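Long-range contacts in SAM-dependent methyltransferase (Pyrococcus horikoshii, PDB 1WZN), which probably transfers a methyl group from S-adenosylmethionine to an acceptor substrate, and is seen here with the by-product S-adenosylhomocysteine bound: residues R40-A49 with I100-M111; R125-L135 with V215-F223. One frame throughout, in Å; residues are numbered along the deposited sequence.

Interaction 1 of 2, residues R40-A49 with I100-M111; sequences REVRRVLDLA and IAFKNEFDAVTM. With SAH (S-adenosyl-L-homocysteine), chain F.
D107 pushes its carboxylate into the loop that leads to strand 44-48 and is gripped from several sides. OD2 takes the backbone N-H of R43 and that of R44, each at 2.9 Å and from opposite faces of the carboxylate plane; the R44 bond is almost straight (176°). OD1 meets R40 NE at 2.9 Å in a salt bridge, the carboxylate and guanidinium planes 11° apart, while R40 NH1 turns to the carbonyl of P137. With an alanine here, the R43 and R44 amides would probably lose their shared acceptor and R40 NE its carboxylate partner, the guanidinium held less firmly.

The F106 ring lies flat under L46, whose CB sits 3.5 Å above the ring centre in a CH-pi contact. R44, its CG anti to the backbone N (chi1 -170°), runs extended past the rim of that ring, guanidinium and ring nearly parallel, and reaches E65 with NH1. L46 CD2 touches F102 CD2. On the other face from L46, T110 OG1 donates to D47 OD1 at 2.7 Å, from above the carboxylate plane; D47 OD2 is taken by T56.

L46 N to A108 O, T110 N to L46 O and L48 N to T110 O bond the strands in parallel, as neighbours in the Rossmann-like methyltransferase sheet; just past strand 44-48, A49 O accepts a hydrogen bond from the amino N of S-adenosylhomocysteine (2.9 Å).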
# COMPACT_ATOMS: atom_id res chain seq x y z
N ARG A 40 6.10 -9.38 -48.47
CA ARG A 40 5.24 -9.15 -49.62
C ARG A 40 4.61 -7.79 -49.41
O ARG A 40 4.60 -7.28 -48.28
CB ARG A 40 4.15 -10.23 -49.73
CG ARG A 40 3.14 -10.25 -48.58
CD ARG A 40 2.05 -11.30 -48.81
NE ARG A 40 1.39 -11.13 -50.10
CZ ARG A 40 1.64 -11.86 -51.19
NH1 ARG A 40 2.54 -12.83 -51.15
NH2 ARG A 40 1.01 -11.59 -52.33
N GLU A 41 4.09 -7.20 -50.48
CA GLU A 41 3.43 -5.91 -50.37
C GLU A 41 2.13 -6.16 -49.63
O GLU A 41 1.42 -7.13 -49.92
CB GLU A 41 3.15 -5.33 -51.76
CG GLU A 41 2.34 -4.04 -51.72
CD GLU A 41 2.19 -3.40 -53.09
OE1 GLU A 41 1.88 -4.12 -54.06
OE2 GLU A 41 2.36 -2.16 -53.19
N VAL A 42 1.80 -5.30 -48.67
CA VAL A 42 0.58 -5.48 -47.91
C VAL A 42 -0.51 -4.54 -48.41
O VAL A 42 -0.36 -3.32 -48.36
CB VAL A 42 0.82 -5.23 -46.40
CG1 VAL A 42 -0.51 -5.26 -45.65
CG2 VAL A 42 1.76 -6.29 -45.85
N ARG A 43 -1.60 -5.13 -48.89
CA ARG A 43 -2.74 -4.37 -49.41
C ARG A 43 -4.05 -4.79 -48.77
O ARG A 43 -4.84 -3.94 -48.36
CB ARG A 43 -2.85 -4.57 -50.93
CG ARG A 43 -1.70 -4.01 -51.74
CD ARG A 43 -1.81 -4.45 -53.19
NE ARG A 43 -0.75 -3.90 -54.04
CZ ARG A 43 -0.66 -2.62 -54.37
NH1 ARG A 43 -1.56 -1.74 -53.93
NH2 ARG A 43 0.33 -2.20 -55.15
N ARG A 44 -4.29 -6.09 -48.68
CA ARG A 44 -5.52 -6.63 -48.11
C ARG A 44 -5.27 -7.18 -46.70
O ARG A 44 -4.43 -8.06 -46.49
CB ARG A 44 -6.07 -7.73 -49.03
CG ARG A 44 -7.48 -8.24 -48.70
CD ARG A 44 -7.99 -9.10 -49.86
NE ARG A 44 -9.04 -10.06 -49.50
CZ ARG A 44 -10.33 -9.77 -49.34
NH1 ARG A 44 -10.77 -8.53 -49.50
NH2 ARG A 44 -11.19 -10.74 -49.05
N VAL A 45 -6.02 -6.64 -45.74
CA VAL A 45 -5.87 -7.00 -44.33
C VAL A 45 -7.16 -7.55 -43.72
O VAL A 45 -8.23 -7.03 -43.97
CB VAL A 45 -5.47 -5.76 -43.50
CG1 VAL A 45 -5.24 -6.14 -42.05
CG2 VAL A 45 -4.21 -5.13 -44.10
N LEU A 46 -7.02 -8.60 -42.92
CA LEU A 46 -8.16 -9.20 -42.22
C LEU A 46 -7.98 -8.77 -40.77
O LEU A 46 -6.97 -9.11 -40.15
CB LEU A 46 -8.10 -10.73 -42.30
CG LEU A 46 -9.11 -11.49 -41.41
CD1 LEU A 46 -10.53 -11.15 -41.83
CD2 LEU A 46 -8.87 -12.99 -41.53
N ASP A 47 -8.93 -8.00 -40.24
CA ASP A 47 -8.83 -7.55 -38.85
C ASP A 47 -9.81 -8.38 -38.01
O ASP A 47 -11.02 -8.15 -38.04
CB ASP A 47 -9.15 -6.05 -38.75
CG ASP A 47 -8.93 -5.50 -37.36
OD1 ASP A 47 -8.01 -6.01 -36.67
OD2 ASP A 47 -9.66 -4.57 -36.95
N LEU A 48 -9.27 -9.34 -37.25
CA LEU A 48 -10.05 -10.24 -36.42
C LEU A 48 -10.50 -9.62 -35.09
O LEU A 48 -9.71 -8.94 -34.43
CB LEU A 48 -9.23 -11.51 -36.14
CG LEU A 48 -8.75 -12.30 -37.39
CD1 LEU A 48 -7.77 -13.39 -36.96
CD2 LEU A 48 -9.94 -12.93 -38.10
N ALA A 49 -11.74 -9.90 -34.69
CA ALA A 49 -12.34 -9.35 -33.47
C ALA A 49 -12.18 -7.84 -33.56
O ALA A 49 -11.65 -7.20 -32.65
CB ALA A 49 -11.64 -9.91 -32.22
N ILE A 100 -12.90 -19.15 -38.82
CA ILE A 100 -12.62 -18.58 -40.13
C ILE A 100 -12.13 -19.69 -41.06
O ILE A 100 -11.56 -20.68 -40.60
CB ILE A 100 -11.56 -17.45 -40.08
CG1 ILE A 100 -10.23 -17.98 -39.53
CG2 ILE A 100 -12.09 -16.29 -39.25
CD1 ILE A 100 -9.11 -16.95 -39.56
N ALA A 101 -12.36 -19.52 -42.35
CA ALA A 101 -11.94 -20.52 -43.32
C ALA A 101 -11.26 -19.91 -44.54
O ALA A 101 -11.26 -20.50 -45.63
CB ALA A 101 -13.15 -21.35 -43.76
N PHE A 102 -10.69 -18.73 -44.36
CA PHE A 102 -10.00 -18.05 -45.45
C PHE A 102 -8.77 -18.86 -45.82
O PHE A 102 -8.10 -19.42 -44.95
CB PHE A 102 -9.61 -16.64 -45.02
CG PHE A 102 -10.78 -15.79 -44.64
CD1 PHE A 102 -11.71 -15.40 -45.60
CD2 PHE A 102 -10.97 -15.40 -43.32
CE1 PHE A 102 -12.81 -14.63 -45.24
CE2 PHE A 102 -12.06 -14.64 -42.95
CZ PHE A 102 -12.99 -14.24 -43.92
N LYS A 103 -8.46 -18.92 -47.11
CA LYS A 103 -7.31 -19.69 -47.56
C LYS A 103 -6.31 -18.87 -48.34
O LYS A 103 -6.55 -18.52 -49.50
CB LYS A 103 -7.78 -20.88 -48.41
CG LYS A 103 -8.82 -21.75 -47.73
CD LYS A 103 -8.24 -22.46 -46.52
CE LYS A 103 -9.35 -23.10 -45.69
NZ LYS A 103 -10.29 -23.88 -46.54
N ASN A 104 -5.18 -18.58 -47.70
CA ASN A 104 -4.09 -17.83 -48.31
C ASN A 104 -4.60 -16.67 -49.16
O ASN A 104 -4.29 -16.57 -50.35
CB ASN A 104 -3.26 -18.80 -49.14
CG ASN A 104 -3.07 -20.14 -48.44
OD1 ASN A 104 -3.77 -21.12 -48.72
ND2 ASN A 104 -2.13 -20.18 -47.49
N GLU A 105 -5.37 -15.78 -48.55
CA GLU A 105 -5.92 -14.66 -49.31
C GLU A 105 -5.73 -13.28 -48.70
O GLU A 105 -6.24 -12.29 -49.24
CB GLU A 105 -7.40 -14.92 -49.60
CG GLU A 105 -8.29 -14.99 -48.38
CD GLU A 105 -9.70 -15.41 -48.74
OE1 GLU A 105 -9.96 -16.64 -48.83
OE2 GLU A 105 -10.55 -14.52 -48.96
N PHE A 106 -5.01 -13.19 -47.59
CA PHE A 106 -4.75 -11.90 -46.95
C PHE A 106 -3.25 -11.66 -46.84
O PHE A 106 -2.48 -12.59 -46.57
CB PHE A 106 -5.39 -11.86 -45.56
CG PHE A 106 -6.88 -11.72 -45.59
CD1 PHE A 106 -7.47 -10.49 -45.90
CD2 PHE A 106 -7.70 -12.82 -45.36
CE1 PHE A 106 -8.86 -10.37 -45.97
CE2 PHE A 106 -9.09 -12.70 -45.43
CZ PHE A 106 -9.67 -11.47 -45.74
N ASP A 107 -2.84 -10.42 -47.08
CA ASP A 107 -1.43 -10.06 -46.98
C ASP A 107 -1.04 -9.93 -45.52
O ASP A 107 0.12 -10.10 -45.15
CB ASP A 107 -1.15 -8.73 -47.68
CG ASP A 107 -1.51 -8.76 -49.15
OD1 ASP A 107 -1.11 -9.72 -49.83
OD2 ASP A 107 -2.19 -7.83 -49.61
N ALA A 108 -2.03 -9.60 -44.69
CA ALA A 108 -1.80 -9.46 -43.25
C ALA A 108 -3.08 -9.74 -42.49
O ALA A 108 -4.18 -9.54 -43.00
CB ALA A 108 -1.29 -8.06 -42.93
N VAL A 109 -2.92 -10.21 -41.26
CA VAL A 109 -4.05 -10.49 -40.39
C VAL A 109 -3.70 -9.80 -39.09
O VAL A 109 -2.57 -9.92 -38.61
CB VAL A 109 -4.20 -12.00 -40.13
CG1 VAL A 109 -5.34 -12.25 -39.14
CG2 VAL A 109 -4.49 -12.74 -41.44
N THR A 110 -4.66 -9.08 -38.52
CA THR A 110 -4.43 -8.37 -37.27
C THR A 110 -5.48 -8.71 -36.22
O THR A 110 -6.59 -9.13 -36.54
CB THR A 110 -4.46 -6.83 -37.48
OG1 THR A 110 -5.72 -6.44 -38.04
CG2 THR A 110 -3.34 -6.38 -38.41
N MET A 111 -5.10 -8.54 -34.96
CA MET A 111 -6.00 -8.75 -33.84
C MET A 111 -5.51 -7.72 -32.85
O MET A 111 -4.49 -7.92 -32.20
CB MET A 111 -5.89 -10.15 -33.25
CG MET A 111 -6.81 -10.32 -32.05
SD MET A 111 -7.03 -12.03 -31.55
CE MET A 111 -8.33 -12.51 -32.66
N SAH F . -10.06 -4.80 -32.12
CA SAH F . -11.00 -3.80 -31.46
CB SAH F . -11.84 -4.33 -30.33
CG SAH F . -11.21 -4.88 -29.06
SD SAH F . -12.61 -5.49 -28.01
C SAH F . -10.09 -2.58 -30.99
O SAH F . -8.87 -2.60 -31.21
OXT SAH F . -10.72 -1.60 -30.41
C5' SAH F . -12.53 -7.23 -28.15
C4' SAH F . -13.45 -7.76 -29.35
O4' SAH F . -13.29 -9.18 -29.28
C3' SAH F . -14.94 -7.55 -29.19
O3' SAH F . -15.45 -6.74 -30.25
C2' SAH F . -15.51 -9.03 -29.15
O2' SAH F . -16.82 -9.12 -29.70
C1' SAH F . -14.45 -9.80 -29.91
N9 SAH F . -14.38 -11.13 -29.72
C8 SAH F . -14.17 -11.91 -28.59
N7 SAH F . -14.16 -13.19 -28.80
C5 SAH F . -14.38 -13.32 -30.20
C6 SAH F . -14.47 -14.47 -31.04
N6 SAH F . -14.36 -15.73 -30.59
N1 SAH F . -14.69 -14.21 -32.38
C2 SAH F . -14.82 -12.94 -32.87
N3 SAH F . -14.73 -11.80 -32.10
C4 SAH F . -14.52 -12.07 -30.78

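Interaction 2 of 2, residues R125-L135 with V215-F223; sequences RKLFSKVAEAL and VRLLAEKYF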
# COMPACT_ATOMS: atom_id res chain seq x y z
N ARG A 125 -4.01 -21.88 -30.00
CA ARG A 125 -3.29 -22.65 -31.02
C ARG A 125 -4.18 -22.77 -32.25
O ARG A 125 -3.71 -22.69 -33.38
CB ARG A 125 -2.93 -24.05 -30.52
CG ARG A 125 -1.88 -24.10 -29.43
CD ARG A 125 -1.37 -25.52 -29.25
NE ARG A 125 -0.29 -25.61 -28.28
CZ ARG A 125 0.54 -26.65 -28.17
NH1 ARG A 125 0.41 -27.69 -28.98
NH2 ARG A 125 1.50 -26.65 -27.25
N LYS A 126 -5.47 -22.99 -32.02
CA LYS A 126 -6.43 -23.13 -33.11
C LYS A 126 -6.49 -21.82 -33.90
O LYS A 126 -6.55 -21.83 -35.13
CB LYS A 126 -7.82 -23.46 -32.58
CG LYS A 126 -8.87 -23.63 -33.68
CD LYS A 126 -10.22 -24.05 -33.12
CE LYS A 126 -11.21 -24.34 -34.24
NZ LYS A 126 -12.55 -24.76 -33.73
N LEU A 127 -6.48 -20.71 -33.18
CA LEU A 127 -6.52 -19.39 -33.82
C LEU A 127 -5.29 -19.16 -34.70
O LEU A 127 -5.42 -18.77 -35.86
CB LEU A 127 -6.58 -18.29 -32.75
CG LEU A 127 -6.49 -16.84 -33.27
CD1 LEU A 127 -7.66 -16.55 -34.21
CD2 LEU A 127 -6.49 -15.87 -32.10
N PHE A 128 -4.11 -19.39 -34.14
CA PHE A 128 -2.87 -19.19 -34.88
C PHE A 128 -2.84 -20.08 -36.12
O PHE A 128 -2.33 -19.68 -37.16
CB PHE A 128 -1.65 -19.50 -34.01
CG PHE A 128 -1.42 -18.51 -32.88
CD1 PHE A 128 -1.99 -17.24 -32.90
CD2 PHE A 128 -0.61 -18.85 -31.80
CE1 PHE A 128 -1.75 -16.33 -31.88
CE2 PHE A 128 -0.36 -17.95 -30.78
CZ PHE A 128 -0.93 -16.68 -30.81
N SER A 129 -3.37 -21.29 -35.99
CA SER A 129 -3.40 -22.23 -37.11
C SER A 129 -4.29 -21.68 -38.23
O SER A 129 -3.92 -21.73 -39.40
CB SER A 129 -3.92 -23.59 -36.65
OG SER A 129 -3.80 -24.54 -37.70
N LYS A 130 -5.46 -21.16 -37.86
CA LYS A 130 -6.39 -20.60 -38.84
C LYS A 130 -5.82 -19.33 -39.48
O LYS A 130 -6.05 -19.06 -40.66
CB LYS A 130 -7.74 -20.28 -38.18
CG LYS A 130 -8.42 -21.45 -37.51
CD LYS A 130 -8.85 -22.50 -38.51
CE LYS A 130 -10.23 -23.06 -38.18
NZ LYS A 130 -10.98 -23.42 -39.40
N VAL A 131 -5.09 -18.54 -38.69
CA VAL A 131 -4.48 -17.31 -39.19
C VAL A 131 -3.41 -17.66 -40.23
O VAL A 131 -3.34 -17.04 -41.30
CB VAL A 131 -3.84 -16.49 -38.04
CG1 VAL A 131 -2.96 -15.39 -38.61
CG2 VAL A 131 -4.95 -15.87 -37.17
N ALA A 132 -2.58 -18.65 -39.92
CA ALA A 132 -1.54 -19.07 -40.85
C ALA A 132 -2.18 -19.50 -42.17
O ALA A 132 -1.67 -19.18 -43.25
CB ALA A 132 -0.73 -20.21 -40.26
N GLU A 133 -3.29 -20.22 -42.09
CA GLU A 133 -3.98 -20.69 -43.29
C GLU A 133 -4.59 -19.54 -44.10
O GLU A 133 -4.78 -19.66 -45.31
CB GLU A 133 -5.07 -21.71 -42.93
CG GLU A 133 -4.55 -22.94 -42.21
CD GLU A 133 -5.59 -24.03 -42.05
OE1 GLU A 133 -6.73 -23.72 -41.62
OE2 GLU A 133 -5.28 -25.20 -42.37
N ALA A 134 -4.89 -18.43 -43.43
CA ALA A 134 -5.48 -17.28 -44.12
C ALA A 134 -4.46 -16.39 -44.83
O ALA A 134 -4.82 -15.61 -45.71
CB ALA A 134 -6.29 -16.44 -43.12
N LEU A 135 -3.19 -16.52 -44.46
CA LEU A 135 -2.14 -15.69 -45.02
C LEU A 135 -1.50 -16.10 -46.34
O LEU A 135 -1.31 -17.28 -46.62
CB LEU A 135 -1.00 -15.53 -44.00
CG LEU A 135 -1.25 -14.66 -42.78
CD1 LEU A 135 -0.10 -14.87 -41.78
CD2 LEU A 135 -1.33 -13.20 -43.19
N VAL A 215 3.55 -16.76 -25.75
CA VAL A 215 2.91 -16.50 -27.03
C VAL A 215 3.85 -16.87 -28.18
O VAL A 215 3.42 -17.47 -29.16
CB VAL A 215 2.49 -15.03 -27.16
CG1 VAL A 215 1.74 -14.82 -28.48
CG2 VAL A 215 1.58 -14.66 -25.98
N ARG A 216 5.13 -16.52 -28.05
CA ARG A 216 6.09 -16.85 -29.10
C ARG A 216 6.20 -18.36 -29.30
O ARG A 216 6.19 -18.84 -30.43
CB ARG A 216 7.48 -16.27 -28.78
CG ARG A 216 8.55 -16.73 -29.76
CD ARG A 216 9.87 -15.98 -29.62
NE ARG A 216 10.50 -16.16 -28.31
CZ ARG A 216 10.85 -17.33 -27.80
NH1 ARG A 216 10.65 -18.46 -28.47
NH2 ARG A 216 11.41 -17.38 -26.60
N LEU A 217 6.29 -19.10 -28.20
CA LEU A 217 6.38 -20.56 -28.26
C LEU A 217 5.15 -21.16 -28.92
O LEU A 217 5.23 -22.15 -29.65
CB LEU A 217 6.54 -21.15 -26.86
CG LEU A 217 7.84 -20.89 -26.11
CD1 LEU A 217 7.71 -21.40 -24.68
CD2 LEU A 217 9.01 -21.56 -26.83
N LEU A 218 3.98 -20.58 -28.64
CA LEU A 218 2.75 -21.09 -29.23
C LEU A 218 2.65 -20.69 -30.70
O LEU A 218 2.12 -21.45 -31.51
CB LEU A 218 1.54 -20.56 -28.45
CG LEU A 218 1.42 -21.09 -27.01
CD1 LEU A 218 0.42 -20.25 -26.23
CD2 LEU A 218 0.99 -22.55 -27.05
N ALA A 219 3.17 -19.52 -31.04
CA ALA A 219 3.12 -19.00 -32.41
C ALA A 219 4.16 -19.59 -33.36
O ALA A 219 3.88 -19.79 -34.54
CB ALA A 219 3.25 -17.49 -32.39
N GLU A 220 5.36 -19.86 -32.85
CA GLU A 220 6.43 -20.42 -33.70
C GLU A 220 6.02 -21.74 -34.33
O GLU A 220 6.63 -22.19 -35.30
CB GLU A 220 7.72 -20.60 -32.89
CG GLU A 220 8.31 -19.30 -32.38
CD GLU A 220 9.64 -19.49 -31.67
OE1 GLU A 220 9.79 -20.49 -30.94
OE2 GLU A 220 10.53 -18.62 -31.84
N LYS A 221 4.99 -22.36 -33.78
CA LYS A 221 4.50 -23.63 -34.30
C LYS A 221 3.70 -23.44 -35.59
O LYS A 221 3.44 -24.40 -36.31
CB LYS A 221 3.62 -24.31 -33.25
CG LYS A 221 4.26 -24.41 -31.86
CD LYS A 221 3.29 -25.04 -30.85
CE LYS A 221 3.95 -25.25 -29.49
NZ LYS A 221 5.14 -26.15 -29.57
N TYR A 222 3.34 -22.19 -35.90
CA TYR A 222 2.51 -21.91 -37.08
C TYR A 222 3.06 -20.91 -38.09
O TYR A 222 2.55 -20.81 -39.21
CB TYR A 222 1.13 -21.45 -36.61
CG TYR A 222 0.46 -22.45 -35.70
CD1 TYR A 222 -0.12 -23.60 -36.21
CD2 TYR A 222 0.47 -22.28 -34.31
CE1 TYR A 222 -0.68 -24.56 -35.37
CE2 TYR A 222 -0.08 -23.23 -33.46
CZ TYR A 222 -0.65 -24.37 -34.00
OH TYR A 222 -1.20 -25.32 -33.17
N PHE A 223 4.09 -20.17 -37.70
CA PHE A 223 4.71 -19.18 -38.59
C PHE A 223 6.19 -19.51 -38.69
O PHE A 223 6.79 -19.97 -37.73
CB PHE A 223 4.53 -17.78 -38.01
CG PHE A 223 3.11 -17.41 -37.76
CD1 PHE A 223 2.32 -16.89 -38.78
CD2 PHE A 223 2.54 -17.61 -36.50
CE1 PHE A 223 0.98 -16.58 -38.56
CE2 PHE A 223 1.19 -17.30 -36.27
CZ PHE A 223 0.41 -16.79 -37.30
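Helix 121-134 packs beside the end of helix 212-219 and the turn that follows it, on one face of the central sheet, and Y222 and F128 carry most of the contact. The Y222 ring lies with one face over the backbone of the first helix, S129 N 3.9 Å above the ring plane and toward the rim; K221 CB is on the opposite face, sandwiching the ring between helix and turn. Along the face turned to the helix, S129 CB meets Y222 CE1 and F128 CB comes to 3.5 Å from Y222 CD2, and the hydroxyl OH rests against R125 CB at 3.4 Å.

F128 points the other way, into the helix pair. With CG anti to its carbonyl carbon (chi1 -68°), its ring turns an edge to L218 CB and the L218 carbonyl, while CE2 approaches A219 CB and CZ touches V215 CG1 at 4.0 Å. The short helical segments cross at -52° with their axes 10.4 Å apart. Both helices belong to the same side of the Rossmann-like sheet: V131 reaches V109 and F141 beneath, and V215 reaches F145.

F223 inserts below A132, its ring edge taking V131 CG1 at CZ (3.9 Å) and L135 CD1 at CE1. At the outer end R125 crosses L218 at about a right angle, L218 CD2 at the guanidinium edge 3.5 Å from NE, and K221 CE over one face. R125 NE and L218 O are buried here with no partner in the model. R125 NH2 and K221 NZ, both positive, come within 4.3 Å. L217 of the second subunit packs on R125 and L218.

Interaction 1 lies inside the central sheet and is mostly buried; interaction 2 lies on the helical layer covering it, part buried and partly at the interface with the second subunit. The chemistry follows: 40-49 with 100-111 adds backbone bonds, a shared carboxylate and a salt bridge to its apolar packing, whereas 125-135 with 215-223 has aromatic and aliphatic packing and no hydrogen bond between its segments. Strand 106-111 leads on to helix 121-134, and the two contacts meet directly: the backbone N of N104 and of E105 probably bond to the carbonyls of E133 and A134, and L135 CD2 packs on V109 CG2. Interaction 1 alone touches the cofactor product.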